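Local coordinates for protein folylpolyglutamate synthase/dihydrofolate synthase (Thermotoga maritima, PDB 1O5Z) that probably uses ATP and magnesium to join L-glutamate to dihydropteroate and to lengthen the polyglutamate tail of tetrahydrofolate, at residues Val240-Phe252 with Asp262-Ala276. Numbering follows the deposited sequence.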
ATOM      1  N   VAL A 240       6.341 -13.822  15.574  1.00 47.28           N
ATOM      2  CA  VAL A 240       5.040 -13.423  16.121  1.00 46.79           C
ATOM      3  C   VAL A 240       4.213 -14.670  16.413  1.00 46.42           C
ATOM      4  O   VAL A 240       4.344 -15.686  15.746  1.00 44.73           O
ATOM      5  CB  VAL A 240       4.253 -12.527  15.140  1.00 46.88           C
ATOM      6  CG1 VAL A 240       4.865 -11.117  15.056  1.00 47.77           C
ATOM      7  CG2 VAL A 240       4.179 -13.154  13.741  1.00 46.23           C
ATOM      8  N   LYS A 241       3.370 -14.593  17.428  1.00 46.80           N
ATOM      9  CA  LYS A 241       2.532 -15.731  17.783  1.00 47.25           C
ATOM     10  C   LYS A 241       1.115 -15.177  17.844  1.00 47.43           C
ATOM     11  O   LYS A 241       0.844 -14.247  18.582  1.00 46.94           O
ATOM     12  CB  LYS A 241       2.980 -16.365  19.098  1.00 46.48           C
ATOM     13  CG  LYS A 241       2.345 -17.744  19.378  1.00 47.80           C
ATOM     14  N   VAL A 242       0.247 -15.703  16.991  1.00 48.03           N
ATOM     15  CA  VAL A 242      -1.133 -15.275  16.938  1.00 48.51           C
ATOM     16  C   VAL A 242      -1.798 -15.789  18.204  1.00 48.60           C
ATOM     17  O   VAL A 242      -1.800 -16.977  18.450  1.00 48.56           O
ATOM     18  CB  VAL A 242      -1.849 -15.865  15.701  1.00 48.61           C
ATOM     19  CG1 VAL A 242      -3.357 -15.583  15.742  1.00 49.23           C
ATOM     20  CG2 VAL A 242      -1.228 -15.341  14.423  1.00 48.86           C
ATOM     21  N   LYS A 243      -2.336 -14.889  19.018  1.00 49.35           N
ATOM     22  CA  LYS A 243      -3.078 -15.283  20.223  1.00 49.96           C
ATOM     23  C   LYS A 243      -4.546 -15.446  19.866  1.00 49.62           C
ATOM     24  O   LYS A 243      -5.182 -16.354  20.369  1.00 49.79           O
ATOM     25  CB  LYS A 243      -2.920 -14.252  21.355  1.00 50.41           C
ATOM     26  CG  LYS A 243      -1.504 -14.131  21.947  1.00 52.87           C
ATOM     27  CD  LYS A 243      -1.036 -15.404  22.689  1.00 54.72           C
ATOM     28  CE  LYS A 243      -0.055 -16.209  21.799  1.00 56.23           C
ATOM     29  NZ  LYS A 243       0.343 -17.567  22.346  1.00 55.31           N
ATOM     30  N   SER A 244      -5.084 -14.558  19.017  1.00 49.67           N
ATOM     31  CA  SER A 244      -6.440 -14.709  18.487  1.00 49.78           C
ATOM     32  C   SER A 244      -6.792 -13.676  17.432  1.00 50.01           C
ATOM     33  O   SER A 244      -6.477 -12.513  17.546  1.00 49.70           O
ATOM     34  CB  SER A 244      -7.504 -14.653  19.587  1.00 49.64           C
ATOM     35  OG  SER A 244      -7.514 -13.398  20.224  1.00 51.30           O
ATOM     36  N   LEU A 245      -7.473 -14.146  16.401  1.00 50.72           N
ATOM     37  CA  LEU A 245      -7.977 -13.326  15.341  1.00 51.07           C
ATOM     38  C   LEU A 245      -9.430 -13.014  15.648  1.00 51.16           C
ATOM     39  O   LEU A 245     -10.210 -13.891  15.932  1.00 51.62           O
ATOM     40  CB  LEU A 245      -7.890 -14.102  14.049  1.00 51.14           C
ATOM     41  CG  LEU A 245      -6.498 -14.582  13.660  1.00 52.74           C
ATOM     42  CD1 LEU A 245      -6.631 -15.268  12.328  1.00 54.05           C
ATOM     43  CD2 LEU A 245      -5.490 -13.443  13.533  1.00 54.92           C
ATOM     44  N   LYS A 246      -9.787 -11.750  15.597  1.00 51.88           N
ATOM     45  CA  LYS A 246     -11.122 -11.318  15.911  1.00 51.79           C
ATOM     46  C   LYS A 246     -11.220  -9.999  15.225  1.00 51.14           C
ATOM     47  O   LYS A 246     -10.313  -9.202  15.354  1.00 49.68           O
ATOM     48  CB  LYS A 246     -11.240 -11.112  17.412  1.00 52.35           C
ATOM     49  CG  LYS A 246     -12.644 -11.337  17.974  1.00 55.72           C
ATOM     50  CD  LYS A 246     -13.307 -10.051  18.475  1.00 58.15           C
ATOM     51  CE  LYS A 246     -13.362 -10.016  19.992  1.00 58.33           C
ATOM     52  NZ  LYS A 246     -13.738  -8.648  20.436  1.00 60.94           N
ATOM     53  N   LEU A 247     -12.303  -9.776  14.500  1.00 51.25           N
ATOM     54  CA  LEU A 247     -12.460  -8.559  13.722  1.00 52.21           C
ATOM     55  C   LEU A 247     -12.068  -7.340  14.542  1.00 52.02           C
ATOM     56  O   LEU A 247     -12.558  -7.181  15.654  1.00 52.63           O
ATOM     57  CB  LEU A 247     -13.910  -8.384  13.264  1.00 52.45           C
ATOM     58  CG  LEU A 247     -14.381  -8.761  11.856  1.00 53.82           C
ATOM     59  CD1 LEU A 247     -15.611  -7.928  11.562  1.00 55.35           C
ATOM     60  CD2 LEU A 247     -13.363  -8.540  10.749  1.00 55.28           C
ATOM     61  N   HIS A 248     -11.185  -6.513  13.992  1.00 51.78           N
ATOM     62  CA  HIS A 248     -10.664  -5.270  14.635  1.00 52.36           C
ATOM     63  C   HIS A 248      -9.937  -5.460  15.976  1.00 51.81           C
ATOM     64  O   HIS A 248      -9.701  -4.510  16.701  1.00 51.03           O
ATOM     65  CB  HIS A 248     -11.767  -4.210  14.831  1.00 52.69           C
ATOM     66  CG  HIS A 248     -12.833  -4.238  13.782  1.00 54.20           C
ATOM     67  ND1 HIS A 248     -12.596  -3.877  12.470  1.00 53.68           N
ATOM     68  CD2 HIS A 248     -14.142  -4.587  13.853  1.00 54.92           C
ATOM     69  CE1 HIS A 248     -13.711  -4.016  11.776  1.00 54.49           C
ATOM     70  NE2 HIS A 248     -14.665  -4.442  12.591  1.00 56.17           N
ATOM     71  N   GLU A 249      -9.581  -6.681  16.309  1.00 51.94           N
ATOM     72  CA  GLU A 249      -9.038  -6.943  17.618  1.00 52.19           C
ATOM     73  C   GLU A 249      -8.219  -8.211  17.538  1.00 50.90           C
ATOM     74  O   GLU A 249      -8.513  -9.181  18.191  1.00 50.84           O
ATOM     75  CB  GLU A 249     -10.167  -7.033  18.625  1.00 52.07           C
ATOM     76  CG  GLU A 249      -9.722  -7.125  20.081  1.00 54.63           C
ATOM     77  CD  GLU A 249     -10.888  -6.966  21.064  1.00 55.39           C
ATOM     78  OE1 GLU A 249     -10.959  -7.715  22.085  1.00 56.27           O
ATOM     79  OE2 GLU A 249     -11.759  -6.090  20.805  1.00 61.94           O
ATOM     80  N   ASN A 250      -7.173  -8.166  16.715  1.00 49.85           N
ATOM     81  CA  ASN A 250      -6.346  -9.322  16.420  1.00 48.94           C
ATOM     82  C   ASN A 250      -5.113  -9.306  17.281  1.00 48.77           C
ATOM     83  O   ASN A 250      -4.281  -8.430  17.194  1.00 47.35           O
ATOM     84  CB  ASN A 250      -5.968  -9.349  14.947  1.00 48.82           C
ATOM     85  CG  ASN A 250      -7.192  -9.382  14.044  1.00 48.47           C
ATOM     86  OD1 ASN A 250      -7.816 -10.444  13.879  1.00 46.05           O
ATOM     87  ND2 ASN A 250      -7.576  -8.213  13.508  1.00 45.11           N
ATOM     88  N   ARG A 251      -5.002 -10.330  18.097  1.00 48.90           N
ATOM     89  CA  ARG A 251      -4.147 -10.302  19.245  1.00 50.25           C
ATOM     90  C   ARG A 251      -2.960 -11.256  19.025  1.00 48.85           C
ATOM     91  O   ARG A 251      -3.126 -12.382  18.558  1.00 49.28           O
ATOM     92  CB  ARG A 251      -5.018 -10.625  20.451  1.00 50.19           C
ATOM     93  CG  ARG A 251      -4.423 -10.443  21.808  1.00 52.72           C
ATOM     94  CD  ARG A 251      -5.494 -10.521  22.935  1.00 55.71           C
ATOM     95  NE  ARG A 251      -6.712  -9.716  22.672  1.00 61.05           N
ATOM     96  CZ  ARG A 251      -6.909  -8.416  23.008  1.00 63.56           C
ATOM     97  NH1 ARG A 251      -5.986  -7.681  23.646  1.00 65.51           N
ATOM     98  NH2 ARG A 251      -8.064  -7.845  22.689  1.00 63.48           N
ATOM     99  N   PHE A 252      -1.754 -10.768  19.315  1.00 48.26           N
ATOM    100  CA  PHE A 252      -0.516 -11.531  19.133  1.00 46.49           C
ATOM    101  C   PHE A 252       0.610 -11.128  20.102  1.00 45.46           C
ATOM    102  O   PHE A 252       0.586 -10.042  20.678  1.00 44.27           O
ATOM    103  CB  PHE A 252      -0.049 -11.429  17.680  1.00 46.24           C
ATOM    104  CG  PHE A 252       0.383 -10.065  17.279  1.00 45.29           C
ATOM    105  CD1 PHE A 252      -0.556  -9.037  17.115  1.00 46.33           C
ATOM    106  CD2 PHE A 252       1.744  -9.785  17.081  1.00 45.76           C
ATOM    107  CE1 PHE A 252      -0.137  -7.714  16.724  1.00 45.36           C
ATOM    108  CE2 PHE A 252       2.189  -8.490  16.710  1.00 43.62           C
ATOM    109  CZ  PHE A 252       1.236  -7.453  16.528  1.00 45.61           C
ATOM    110  N   ASP A 262       0.175  -9.986  23.796  1.00 47.13           N
ATOM    111  CA  ASP A 262      -1.162  -9.441  23.504  1.00 47.13           C
ATOM    112  C   ASP A 262      -1.187  -8.032  22.899  1.00 46.06           C
ATOM    113  O   ASP A 262      -1.935  -7.162  23.336  1.00 45.00           O
ATOM    114  CB  ASP A 262      -2.077  -9.560  24.718  1.00 47.02           C
ATOM    115  CG  ASP A 262      -2.297 -11.005  25.100  1.00 50.60           C
ATOM    116  OD1 ASP A 262      -2.267 -11.308  26.316  1.00 52.50           O
ATOM    117  OD2 ASP A 262      -2.466 -11.923  24.243  1.00 54.05           O
ATOM    118  N   LEU A 263      -0.360  -7.853  21.878  1.00 45.43           N
ATOM    119  CA  LEU A 263      -0.485  -6.734  20.986  1.00 45.88           C
ATOM    120  C   LEU A 263      -1.741  -6.908  20.151  1.00 46.42           C
ATOM    121  O   LEU A 263      -2.155  -8.009  19.868  1.00 46.16           O
ATOM    122  CB  LEU A 263       0.721  -6.649  20.071  1.00 45.39           C
ATOM    123  CG  LEU A 263       2.094  -6.483  20.727  1.00 45.64           C
ATOM    124  CD1 LEU A 263       3.141  -6.686  19.672  1.00 47.40           C
ATOM    125  CD2 LEU A 263       2.252  -5.105  21.317  1.00 46.01           C
ATOM    126  N   VAL A 264      -2.320  -5.800  19.738  1.00 47.17           N
ATOM    127  CA  VAL A 264      -3.568  -5.796  19.023  1.00 47.36           C
ATOM    128  C   VAL A 264      -3.427  -5.031  17.710  1.00 46.64           C
ATOM    129  O   VAL A 264      -2.943  -3.880  17.673  1.00 47.01           O
ATOM    130  CB  VAL A 264      -4.675  -5.198  19.906  1.00 47.69           C
ATOM    131  CG1 VAL A 264      -6.015  -5.122  19.152  1.00 48.77           C
ATOM    132  CG2 VAL A 264      -4.836  -6.042  21.185  1.00 49.05           C
ATOM    133  N   LEU A 265      -3.814  -5.703  16.632  1.00 46.01           N
ATOM    134  CA  LEU A 265      -3.999  -5.068  15.357  1.00 46.22           C
ATOM    135  C   LEU A 265      -5.453  -4.882  15.052  1.00 46.16           C
ATOM    136  O   LEU A 265      -6.271  -5.787  15.189  1.00 45.95           O
ATOM    137  CB  LEU A 265      -3.478  -5.931  14.249  1.00 46.88           C
ATOM    138  CG  LEU A 265      -2.063  -5.886  13.757  1.00 47.42           C
ATOM    139  CD1 LEU A 265      -2.097  -6.779  12.558  1.00 48.58           C
ATOM    140  CD2 LEU A 265      -1.603  -4.501  13.367  1.00 49.62           C
ATOM    141  N   THR A 266      -5.761  -3.718  14.546  1.00 47.43           N
ATOM    142  CA  THR A 266      -7.086  -3.446  14.091  1.00 48.97           C
ATOM    143  C   THR A 266      -7.268  -4.072  12.725  1.00 49.74           C
ATOM    144  O   THR A 266      -8.292  -4.708  12.457  1.00 49.30           O
ATOM    145  CB  THR A 266      -7.267  -1.954  14.094  1.00 49.56           C
ATOM    146  OG1 THR A 266      -7.160  -1.534  15.452  1.00 51.44           O
ATOM    147  CG2 THR A 266      -8.684  -1.548  13.717  1.00 49.96           C
ATOM    148  N   MET A 267      -6.240  -3.930  11.894  1.00 51.31           N
ATOM    149  CA  MET A 267      -6.204  -4.558  10.575  1.00 53.18           C
ATOM    150  C   MET A 267      -6.424  -6.047  10.695  1.00 52.34           C
ATOM    151  O   MET A 267      -5.855  -6.713  11.588  1.00 52.91           O
ATOM    152  CB  MET A 267      -4.854  -4.365   9.928  1.00 53.13           C
ATOM    153  CG  MET A 267      -4.572  -2.987   9.444  1.00 56.60           C
ATOM    154  SD  MET A 267      -2.880  -2.974   8.811  1.00 59.86           S
ATOM    155  CE  MET A 267      -3.241  -3.756   7.269  1.00 61.55           C
ATOM    156  N   ASN A 268      -7.255  -6.575   9.805  1.00 51.60           N
ATOM    157  CA  ASN A 268      -7.652  -7.978   9.859  1.00 50.65           C
ATOM    158  C   ASN A 268      -6.894  -8.762   8.855  1.00 50.29           C
ATOM    159  O   ASN A 268      -6.415  -8.210   7.887  1.00 49.85           O
ATOM    160  CB  ASN A 268      -9.112  -8.089   9.616  1.00 50.23           C
ATOM    161  CG  ASN A 268      -9.894  -7.407  10.680  1.00 51.36           C
ATOM    162  OD1 ASN A 268      -9.969  -7.893  11.845  1.00 49.70           O
ATOM    163  ND2 ASN A 268     -10.467  -6.251  10.326  1.00 49.92           N
ATOM    164  N   GLY A 269      -6.730 -10.043   9.124  1.00 50.87           N
ATOM    165  CA  GLY A 269      -5.917 -10.897   8.288  1.00 52.05           C
ATOM    166  C   GLY A 269      -4.662 -11.308   9.036  1.00 52.73           C
ATOM    167  O   GLY A 269      -3.983 -10.454   9.649  1.00 53.04           O
ATOM    168  N   PRO A 270      -4.342 -12.610   9.008  1.00 52.77           N
ATOM    169  CA  PRO A 270      -3.156 -13.138   9.742  1.00 52.34           C
ATOM    170  C   PRO A 270      -1.776 -12.762   9.119  1.00 52.09           C
ATOM    171  O   PRO A 270      -0.784 -12.657   9.849  1.00 51.49           O
ATOM    172  CB  PRO A 270      -3.395 -14.649   9.765  1.00 52.83           C
ATOM    173  CG  PRO A 270      -4.799 -14.841   9.176  1.00 52.74           C
ATOM    174  CD  PRO A 270      -5.071 -13.672   8.284  1.00 52.91           C
ATOM    175  N   HIS A 271      -1.728 -12.513   7.806  1.00 51.79           N
ATOM    176  CA  HIS A 271      -0.536 -11.886   7.188  1.00 52.02           C
ATOM    177  C   HIS A 271      -0.206 -10.553   7.805  1.00 49.71           C
ATOM    178  O   HIS A 271       0.941 -10.161   7.773  1.00 48.78           O
ATOM    179  CB  HIS A 271      -0.670 -11.662   5.677  1.00 53.40           C
ATOM    180  CG  HIS A 271      -0.421 -12.893   4.875  1.00 58.77           C
ATOM    181  ND1 HIS A 271       0.738 -13.631   4.996  1.00 65.32           N
ATOM    182  CD2 HIS A 271      -1.193 -13.548   3.971  1.00 63.78           C
ATOM    183  CE1 HIS A 271       0.675 -14.689   4.200  1.00 65.47           C
ATOM    184  NE2 HIS A 271      -0.484 -14.657   3.561  1.00 66.09           N
ATOM    185  N   GLN A 272      -1.210  -9.832   8.313  1.00 48.05           N
ATOM    186  CA  GLN A 272      -0.948  -8.527   8.881  1.00 46.70           C
ATOM    187  C   GLN A 272      -0.236  -8.653  10.214  1.00 45.20           C
ATOM    188  O   GLN A 272       0.500  -7.733  10.623  1.00 44.58           O
ATOM    189  CB  GLN A 272      -2.212  -7.682   9.014  1.00 46.81           C
ATOM    190  CG  GLN A 272      -2.914  -7.386   7.709  1.00 47.30           C
ATOM    191  CD  GLN A 272      -2.021  -6.754   6.637  1.00 49.40           C
ATOM    192  OE1 GLN A 272      -2.284  -6.948   5.460  1.00 56.64           O
ATOM    193  NE2 GLN A 272      -0.978  -6.039   7.023  1.00 48.13           N
ATOM    194  N   ILE A 273      -0.419  -9.786  10.896  1.00 44.39           N
ATOM    195  CA  ILE A 273       0.261  -9.971  12.159  1.00 43.40           C
ATOM    196  C   ILE A 273       1.755 -10.167  11.868  1.00 43.40           C
ATOM    197  O   ILE A 273       2.650  -9.635  12.575  1.00 43.35           O
ATOM    198  CB  ILE A 273      -0.405 -11.077  12.983  1.00 43.96           C
ATOM    199  CG1 ILE A 273      -1.661 -10.511  13.633  1.00 44.19           C
ATOM    200  CG2 ILE A 273       0.522 -11.593  14.091  1.00 42.72           C
ATOM    201  CD1 ILE A 273      -2.624 -11.567  14.077  1.00 47.48           C
ATOM    202  N   GLU A 274       2.041 -10.832  10.770  1.00 43.03           N
ATOM    203  CA  GLU A 274       3.427 -10.947  10.352  1.00 43.56           C
ATOM    204  C   GLU A 274       4.001  -9.617   9.890  1.00 42.75           C
ATOM    205  O   GLU A 274       5.156  -9.320  10.126  1.00 43.63           O
ATOM    206  CB  GLU A 274       3.581 -12.033   9.284  1.00 43.66           C
ATOM    207  CG  GLU A 274       3.407 -13.412   9.881  1.00 46.28           C
ATOM    208  CD  GLU A 274       4.124 -14.499   9.124  1.00 50.56           C
ATOM    209  OE1 GLU A 274       4.647 -14.254   8.024  1.00 53.94           O
ATOM    210  OE2 GLU A 274       4.166 -15.627   9.636  1.00 53.29           O
ATOM    211  N   ASN A 275       3.209  -8.812   9.214  1.00 42.59           N
ATOM    212  CA  ASN A 275       3.688  -7.516   8.790  1.00 42.56           C
ATOM    213  C   ASN A 275       4.018  -6.711  10.030  1.00 42.52           C
ATOM    214  O   ASN A 275       4.962  -5.976  10.060  1.00 43.19           O
ATOM    215  CB  ASN A 275       2.611  -6.804   7.972  1.00 41.96           C
ATOM    216  CG  ASN A 275       2.436  -7.400   6.560  1.00 43.18           C
ATOM    217  OD1 ASN A 275       1.437  -7.158   5.887  1.00 46.33           O
ATOM    218  ND2 ASN A 275       3.377  -8.171   6.132  1.00 40.90           N
ATOM    219  N   ALA A 276       3.183  -6.824  11.049  1.00 43.93           N
ATOM    220  CA  ALA A 276       3.439  -6.176  12.352  1.00 44.04           C
ATOM    221  C   ALA A 276       4.782  -6.612  12.990  1.00 43.83           C
ATOM    222  O   ALA A 276       5.555  -5.765  13.387  1.00 43.84           O
ATOM    223  CB  ALA A 276       2.275  -6.413  13.320  1.00 44.78           C
TER
HETATM  224  O   HOH W   1      -7.969  -2.854  17.504  1.00 58.37           O
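Opposite F252 the chain fits in an extra residue, D262 beside L263, as a G1 beta bulge in the antiparallel three-stranded sheet of the Mur ligase middle domain; helix 271-276 covers one face. L263 CB makes a CH-pi contact over the F252 ring, 3.8 Å from its centroid and 20° off the normal. On the other face, V264 CG2 lies over the R251 guanidinium. L265 and N250 form a hydrogen-bonded pair (L265 N to N250 O 2.8 Å, N250 N to L265 O 3.0 Å); L265 O also takes N250 ND2, from above its carbonyl plane. N268 OD1 accepts H248 N on an in-plane lone pair (2.8 Å) and N250 ND2 from above that plane (2.9 Å, 174° at the hydrogen). N250 OD1 accepts K246 N and is hydrogen-bonded to Y339 OH; a leucine in place of N250 would probably leave both without this acceptor and N268 OD1 with H248 N as its one donor across the contact. I273 packs CG2 on F252 CG, and its CD1 presses tightly on L245 CD2 (3.5 Å), near V242 CG2. With CG between backbone N and carbonyl carbon (chi1 67°), the F252 ring extends to the helix, CZ meeting A276 CB at 3.5 Å.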